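PDB 3K8U: putative ABC transporter, ATP-binding protein ComA from Streptococcus mutans, which is probably a membrane transporter of the ABC family, represented here by its papain-like peptidase domain of the C39 family. Local coordinates for residues Y37-K43 with E56-L61; L80-I85 with I136-P140. All coordinates share one frame. Residue numbers count along the deposited sequence, not the author numbering.

Contact 1 of 2, residues Y37-K43 with E56-L61; sequences YLRELSK and EAAKKL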
loop_
_atom_site.group_PDB
_atom_site.type_symbol
_atom_site.label_atom_id
_atom_site.label_comp_id
_atom_site.label_asym_id
_atom_site.label_seq_id
_atom_site.Cartn_x
_atom_site.Cartn_y
_atom_site.Cartn_z
ATOM N N TYR A 37 -5.678 -13.437 8.260
ATOM C CA TYR A 37 -6.845 -13.601 7.397
ATOM C C TYR A 37 -6.572 -13.087 5.983
ATOM O O TYR A 37 -6.874 -13.765 4.999
ATOM C CB TYR A 37 -8.041 -12.864 8.000
ATOM C CG TYR A 37 -9.312 -12.910 7.181
ATOM C CD1 TYR A 37 -10.013 -14.103 7.007
ATOM C CD2 TYR A 37 -9.835 -11.750 6.609
ATOM C CE1 TYR A 37 -11.206 -14.139 6.288
ATOM C CE2 TYR A 37 -11.024 -11.774 5.888
ATOM C CZ TYR A 37 -11.705 -12.969 5.733
ATOM O OH TYR A 37 -12.884 -12.996 5.025
ATOM N N LEU A 38 -6.002 -11.889 5.885
ATOM C CA LEU A 38 -5.703 -11.297 4.583
ATOM C C LEU A 38 -4.584 -12.032 3.857
ATOM O O LEU A 38 -4.558 -12.071 2.627
ATOM C CB LEU A 38 -5.378 -9.806 4.722
ATOM C CG LEU A 38 -6.544 -8.956 5.233
ATOM C CD1 LEU A 38 -6.131 -7.500 5.297
ATOM C CD2 LEU A 38 -7.748 -9.127 4.316
ATOM N N ARG A 39 -3.678 -12.637 4.618
ATOM C CA ARG A 39 -2.573 -13.398 4.040
ATOM C C ARG A 39 -3.165 -14.560 3.246
ATOM O O ARG A 39 -2.720 -14.865 2.136
ATOM C CB ARG A 39 -1.663 -13.941 5.145
ATOM C CG ARG A 39 -0.407 -14.646 4.640
ATOM C CD ARG A 39 0.300 -15.408 5.757
ATOM N NE ARG A 39 0.697 -14.535 6.860
ATOM C CZ ARG A 39 0.307 -14.691 8.122
ATOM N NH1 ARG A 39 -0.502 -15.689 8.459
ATOM N NH2 ARG A 39 0.750 -13.862 9.055
ATOM N N GLU A 40 -4.179 -15.196 3.826
ATOM C CA GLU A 40 -4.856 -16.321 3.187
ATOM C C GLU A 40 -5.687 -15.869 1.981
ATOM O O GLU A 40 -5.625 -16.484 0.913
ATOM C CB GLU A 40 -5.730 -17.057 4.213
ATOM C CG GLU A 40 -6.625 -18.163 3.643
ATOM C CD GLU A 40 -5.862 -19.237 2.881
ATOM O OE1 GLU A 40 -4.685 -19.504 3.211
ATOM O OE2 GLU A 40 -6.452 -19.824 1.948
ATOM N N LEU A 41 -6.426 -14.774 2.145
ATOM C CA LEU A 41 -7.266 -14.232 1.076
ATOM C C LEU A 41 -6.488 -13.731 -0.137
ATOM O O LEU A 41 -6.992 -13.777 -1.263
ATOM C CB LEU A 41 -8.140 -13.096 1.607
ATOM C CG LEU A 41 -9.608 -13.399 1.904
ATOM C CD1 LEU A 41 -9.720 -14.490 2.956
ATOM C CD2 LEU A 41 -10.303 -12.125 2.360
ATOM N N SER A 42 -5.277 -13.233 0.094
ATOM C CA SER A 42 -4.439 -12.713 -0.987
ATOM C C SER A 42 -3.485 -13.749 -1.580
ATOM O O SER A 42 -2.673 -13.420 -2.446
ATOM C CB SER A 42 -3.644 -11.500 -0.496
ATOM O OG SER A 42 -2.783 -11.858 0.569
ATOM N N LYS A 43 -3.574 -14.991 -1.100
ATOM C CA LYS A 43 -2.721 -16.084 -1.571
ATOM C C LYS A 43 -1.231 -15.785 -1.369
ATOM O O LYS A 43 -0.382 -16.182 -2.174
ATOM C CB LYS A 43 -3.017 -16.398 -3.046
ATOM C CG LYS A 43 -4.426 -16.934 -3.288
ATOM C CD LYS A 43 -4.686 -17.182 -4.769
ATOM C CE LYS A 43 -6.021 -17.885 -4.993
ATOM N NZ LYS A 43 -7.175 -17.122 -4.433
ATOM N N GLU A 56 -7.270 -9.095 -5.699
ATOM C CA GLU A 56 -8.237 -10.175 -5.510
ATOM C C GLU A 56 -8.803 -10.173 -4.097
ATOM O O GLU A 56 -10.013 -10.321 -3.905
ATOM C CB GLU A 56 -7.599 -11.536 -5.806
ATOM C CG GLU A 56 -7.253 -11.757 -7.271
ATOM C CD GLU A 56 -6.654 -13.128 -7.541
ATOM O OE1 GLU A 56 -5.809 -13.592 -6.741
ATOM O OE2 GLU A 56 -7.027 -13.741 -8.564
ATOM N N ALA A 57 -7.926 -9.995 -3.112
ATOM C CA ALA A 57 -8.339 -9.966 -1.714
ATOM C C ALA A 57 -9.264 -8.782 -1.452
ATOM O O ALA A 57 -10.316 -8.936 -0.833
ATOM C CB ALA A 57 -7.122 -9.906 -0.805
ATOM N N ALA A 58 -8.882 -7.609 -1.956
ATOM C CA ALA A 58 -9.675 -6.397 -1.783
ATOM C C ALA A 58 -11.088 -6.563 -2.350
ATOM O O ALA A 58 -12.059 -6.104 -1.746
ATOM C CB ALA A 58 -8.979 -5.216 -2.443
ATOM N N LYS A 59 -11.191 -7.219 -3.505
ATOM C CA LYS A 59 -12.483 -7.455 -4.151
ATOM C C LYS A 59 -13.351 -8.399 -3.321
ATOM O O LYS A 59 -14.571 -8.240 -3.260
ATOM C CB LYS A 59 -12.293 -8.016 -5.564
ATOM C CG LYS A 59 -11.803 -6.997 -6.585
ATOM C CD LYS A 59 -11.721 -7.607 -7.978
ATOM C CE LYS A 59 -11.276 -6.586 -9.020
ATOM N NZ LYS A 59 -12.251 -5.466 -9.194
ATOM N N LYS A 60 -12.718 -9.382 -2.686
ATOM C CA LYS A 60 -13.426 -10.336 -1.836
ATOM C C LYS A 60 -13.916 -9.623 -0.577
ATOM O O LYS A 60 -14.864 -10.068 0.068
ATOM C CB LYS A 60 -12.511 -11.499 -1.439
ATOM C CG LYS A 60 -12.072 -12.399 -2.583
ATOM C CD LYS A 60 -11.097 -13.451 -2.076
ATOM C CE LYS A 60 -10.564 -14.328 -3.197
ATOM N NZ LYS A 60 -9.532 -15.285 -2.693
ATOM N N LEU A 61 -13.252 -8.524 -0.226
ATOM C CA LEU A 61 -13.621 -7.741 0.947
ATOM C C LEU A 61 -14.738 -6.748 0.632
ATOM O O LEU A 61 -15.195 -6.023 1.514
ATOM C CB LEU A 61 -12.410 -6.986 1.495
ATOM C CG LEU A 61 -11.218 -7.784 2.025
ATOM C CD1 LEU A 61 -10.131 -6.818 2.465
ATOM C CD2 LEU A 61 -11.643 -8.676 3.182
#
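The ends of helices 35-41 and 51-60 come together here, closest in backbone at Ser42 and Ala57, whose CA atoms are 4.8 Å apart. This is helix-helix packing in the helical half of a papain-like peptidase domain. Helix 35-41 stops in a Schellman motif: Lys43 takes a positive phi and its N bonds back to Glu40 O at 3.2 Å. Separately, Ser42 OG donates to Leu38 O at 2.7 Å. The small side chain of Ala57 makes the close approach possible, its CB sitting 3.8 Å from Ser42 CB and 4.1 Å from Leu41 CB. Beside it, Leu61 CD2 meets Leu41 CD2 and Leu61 CD1 meets Leu38 CD2, both at 3.8 Å, while the Tyr37 ring presents its edge to Leu61. Leu38 and Ala57 also reach Leu22 of helix 17-28. Toward solvent, Lys43 NZ and Lys60 NZ, like charges, lie 3.5 Å apart; Glu56 OE1, 4.4 Å from Lys43 NZ, is an opposite charge beyond salt-bridge range. Lys60 NZ donates a 3.3 Å hydrogen bond to Leu41 O at the end of helix 35-41.

Contact 2 of 2, residues L80-I85 with I136-P140; sequences LTYPFI and IFLAP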
loop_
_atom_site.group_PDB
_atom_site.type_symbol
_atom_site.label_atom_id
_atom_site.label_comp_id
_atom_site.label_asym_id
_atom_site.label_seq_id
_atom_site.Cartn_x
_atom_site.Cartn_y
_atom_site.Cartn_z
ATOM N N LEU A 80 -6.821 14.077 -6.195
ATOM C CA LEU A 80 -6.346 12.727 -5.898
ATOM C C LEU A 80 -6.944 12.211 -4.587
ATOM O O LEU A 80 -6.988 12.933 -3.591
ATOM C CB LEU A 80 -4.816 12.708 -5.818
ATOM C CG LEU A 80 -4.138 11.348 -5.635
ATOM C CD1 LEU A 80 -4.517 10.417 -6.773
ATOM C CD2 LEU A 80 -2.631 11.530 -5.578
ATOM N N THR A 81 -7.442 10.981 -4.608
ATOM C CA THR A 81 -8.035 10.392 -3.414
ATOM C C THR A 81 -7.042 9.522 -2.664
ATOM O O THR A 81 -6.482 8.577 -3.222
ATOM C CB THR A 81 -9.278 9.541 -3.744
ATOM O OG1 THR A 81 -8.916 8.488 -4.647
ATOM C CG2 THR A 81 -10.368 10.402 -4.365
ATOM N N TYR A 82 -6.813 9.876 -1.406
ATOM C CA TYR A 82 -5.916 9.138 -0.527
ATOM C C TYR A 82 -6.799 8.386 0.464
ATOM O O TYR A 82 -7.929 8.797 0.728
ATOM C CB TYR A 82 -5.007 10.100 0.239
ATOM C CG TYR A 82 -4.031 10.877 -0.611
ATOM C CD1 TYR A 82 -2.813 10.316 -1.000
ATOM C CD2 TYR A 82 -4.300 12.192 -0.989
ATOM C CE1 TYR A 82 -1.885 11.048 -1.741
ATOM C CE2 TYR A 82 -3.380 12.933 -1.731
ATOM C CZ TYR A 82 -2.178 12.356 -2.100
ATOM O OH TYR A 82 -1.263 13.091 -2.815
ATOM N N PRO A 83 -6.305 7.269 1.017
ATOM C CA PRO A 83 -4.984 6.691 0.761
ATOM C C PRO A 83 -5.043 5.638 -0.340
ATOM O O PRO A 83 -6.126 5.242 -0.778
ATOM C CB PRO A 83 -4.659 6.042 2.103
ATOM C CG PRO A 83 -5.995 5.453 2.483
ATOM C CD PRO A 83 -6.980 6.563 2.128
ATOM N N PHE A 84 -3.876 5.237 -0.834
ATOM C CA PHE A 84 -3.804 4.184 -1.840
ATOM C C PHE A 84 -2.517 3.386 -1.665
ATOM O O PHE A 84 -1.657 3.748 -0.859
ATOM C CB PHE A 84 -3.987 4.716 -3.270
ATOM C CG PHE A 84 -2.985 5.747 -3.685
ATOM C CD1 PHE A 84 -1.837 5.379 -4.383
ATOM C CD2 PHE A 84 -3.206 7.096 -3.419
ATOM C CE1 PHE A 84 -0.928 6.338 -4.810
ATOM C CE2 PHE A 84 -2.304 8.064 -3.842
ATOM C CZ PHE A 84 -1.163 7.686 -4.538
ATOM N N ILE A 85 -2.404 2.284 -2.395
ATOM C CA ILE A 85 -1.248 1.400 -2.291
ATOM C C ILE A 85 -0.293 1.533 -3.471
ATOM O O ILE A 85 -0.730 1.723 -4.599
ATOM C CB ILE A 85 -1.733 -0.062 -2.186
ATOM C CG1 ILE A 85 -2.589 -0.229 -0.925
ATOM C CG2 ILE A 85 -0.555 -1.036 -2.188
ATOM C CD1 ILE A 85 -3.408 -1.506 -0.897
ATOM N N ILE A 136 -2.459 1.071 -6.591
ATOM C CA ILE A 136 -3.713 0.345 -6.444
ATOM C C ILE A 136 -4.642 1.192 -5.592
ATOM O O ILE A 136 -4.315 1.543 -4.456
ATOM C CB ILE A 136 -3.499 -1.042 -5.782
ATOM C CG1 ILE A 136 -2.554 -1.888 -6.641
ATOM C CG2 ILE A 136 -4.846 -1.768 -5.612
ATOM C CD1 ILE A 136 -2.057 -3.153 -5.966
ATOM N N PHE A 137 -5.785 1.548 -6.175
ATOM C CA PHE A 137 -6.799 2.353 -5.507
ATOM C C PHE A 137 -7.982 1.476 -5.112
ATOM O O PHE A 137 -8.440 0.645 -5.902
ATOM C CB PHE A 137 -7.272 3.482 -6.434
ATOM C CG PHE A 137 -6.229 4.541 -6.685
ATOM C CD1 PHE A 137 -6.228 5.720 -5.947
ATOM C CD2 PHE A 137 -5.235 4.348 -7.638
ATOM C CE1 PHE A 137 -5.250 6.689 -6.149
ATOM C CE2 PHE A 137 -4.251 5.312 -7.849
ATOM C CZ PHE A 137 -4.256 6.484 -7.100
ATOM N N LEU A 138 -8.462 1.654 -3.883
ATOM C CA LEU A 138 -9.591 0.882 -3.374
ATOM C C LEU A 138 -10.692 1.817 -2.890
ATOM O O LEU A 138 -10.418 2.901 -2.377
ATOM C CB LEU A 138 -9.158 -0.010 -2.207
ATOM C CG LEU A 138 -7.878 -0.839 -2.316
ATOM C CD1 LEU A 138 -7.700 -1.642 -1.043
ATOM C CD2 LEU A 138 -7.929 -1.758 -3.518
ATOM N N ALA A 139 -11.936 1.374 -3.028
ATOM C CA ALA A 139 -13.085 2.164 -2.597
ATOM C C ALA A 139 -14.251 1.250 -2.244
ATOM O O ALA A 139 -14.507 0.267 -2.937
ATOM C CB ALA A 139 -13.493 3.136 -3.696
ATOM N N PRO A 140 -14.948 1.538 -1.131
ATOM C CA PRO A 140 -16.093 0.725 -0.705
ATOM C C PRO A 140 -17.215 0.810 -1.735
ATOM O O PRO A 140 -17.618 1.907 -2.129
ATOM C CB PRO A 140 -16.505 1.385 0.612
ATOM C CG PRO A 140 -15.220 1.944 1.130
ATOM C CD PRO A 140 -14.625 2.553 -0.114
HETATM O O HOH W 1 -7.613 3.400 -1.915
#
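Phe137 loses the most surface here, followed by Ile85 and Ile136. The two isoleucines form an antiparallel hydrogen-bonded pair with CA atoms 4.9 Å apart: Ile85 N donates to Ile136 O at 2.9 Å and Ile136 N to Ile85 O at 2.7 Å, both nearly straight. Their side chains lie on the same face of the sheet, CB to CB 4.1 Å, and Ile85 goes on to touch Val21 of helix 17-28. These are inner strands of the antiparallel sheet of the papain-like domain, strand 134-140 lying between 63-69 and 84-90. Beyond the isoleucine pair the chains splay, and water 1 fills the gap, donating to Pro83 O at 2.6 Å and accepting from Leu138 N at 2.8 Å. Pro83 follows a cis peptide bond. Phe137 covers the other face in an offset stack on Phe84, with centroids 4.4 Å apart and planes at 23°; Phe84 CB adds a CH-pi contact 3.9 Å from the Phe137 centroid. Leu80 CD1 approaches Phe137 CE1 to 3.9 Å, and Thr81 O, buried with no polar partner in the model, meets the edge of that ring 3.7 Å from Phe137 CE1.

How the contacts relate
Contact 1 closes before contact 2 opens, so the two follow one another along the chain, with centres about 16 Å apart. Contact 1 joins two helices nearer the periphery, whereas contact 2 joins two strands deeper in the domain. They meet where Ala58 CB packs against Leu138 CD2 at 3.8 Å. Helix 17-28 connects them further: its Leu22 touches Leu38, Ala57 and Ala58 from contact 1 and Leu138 from contact 2. The chain supplies a second connection, since helix 51-60 leads into strand 63-69, which pairs with strand 134-140. The helical part and the sheet thus share one apolar interface within a single peptidase domain.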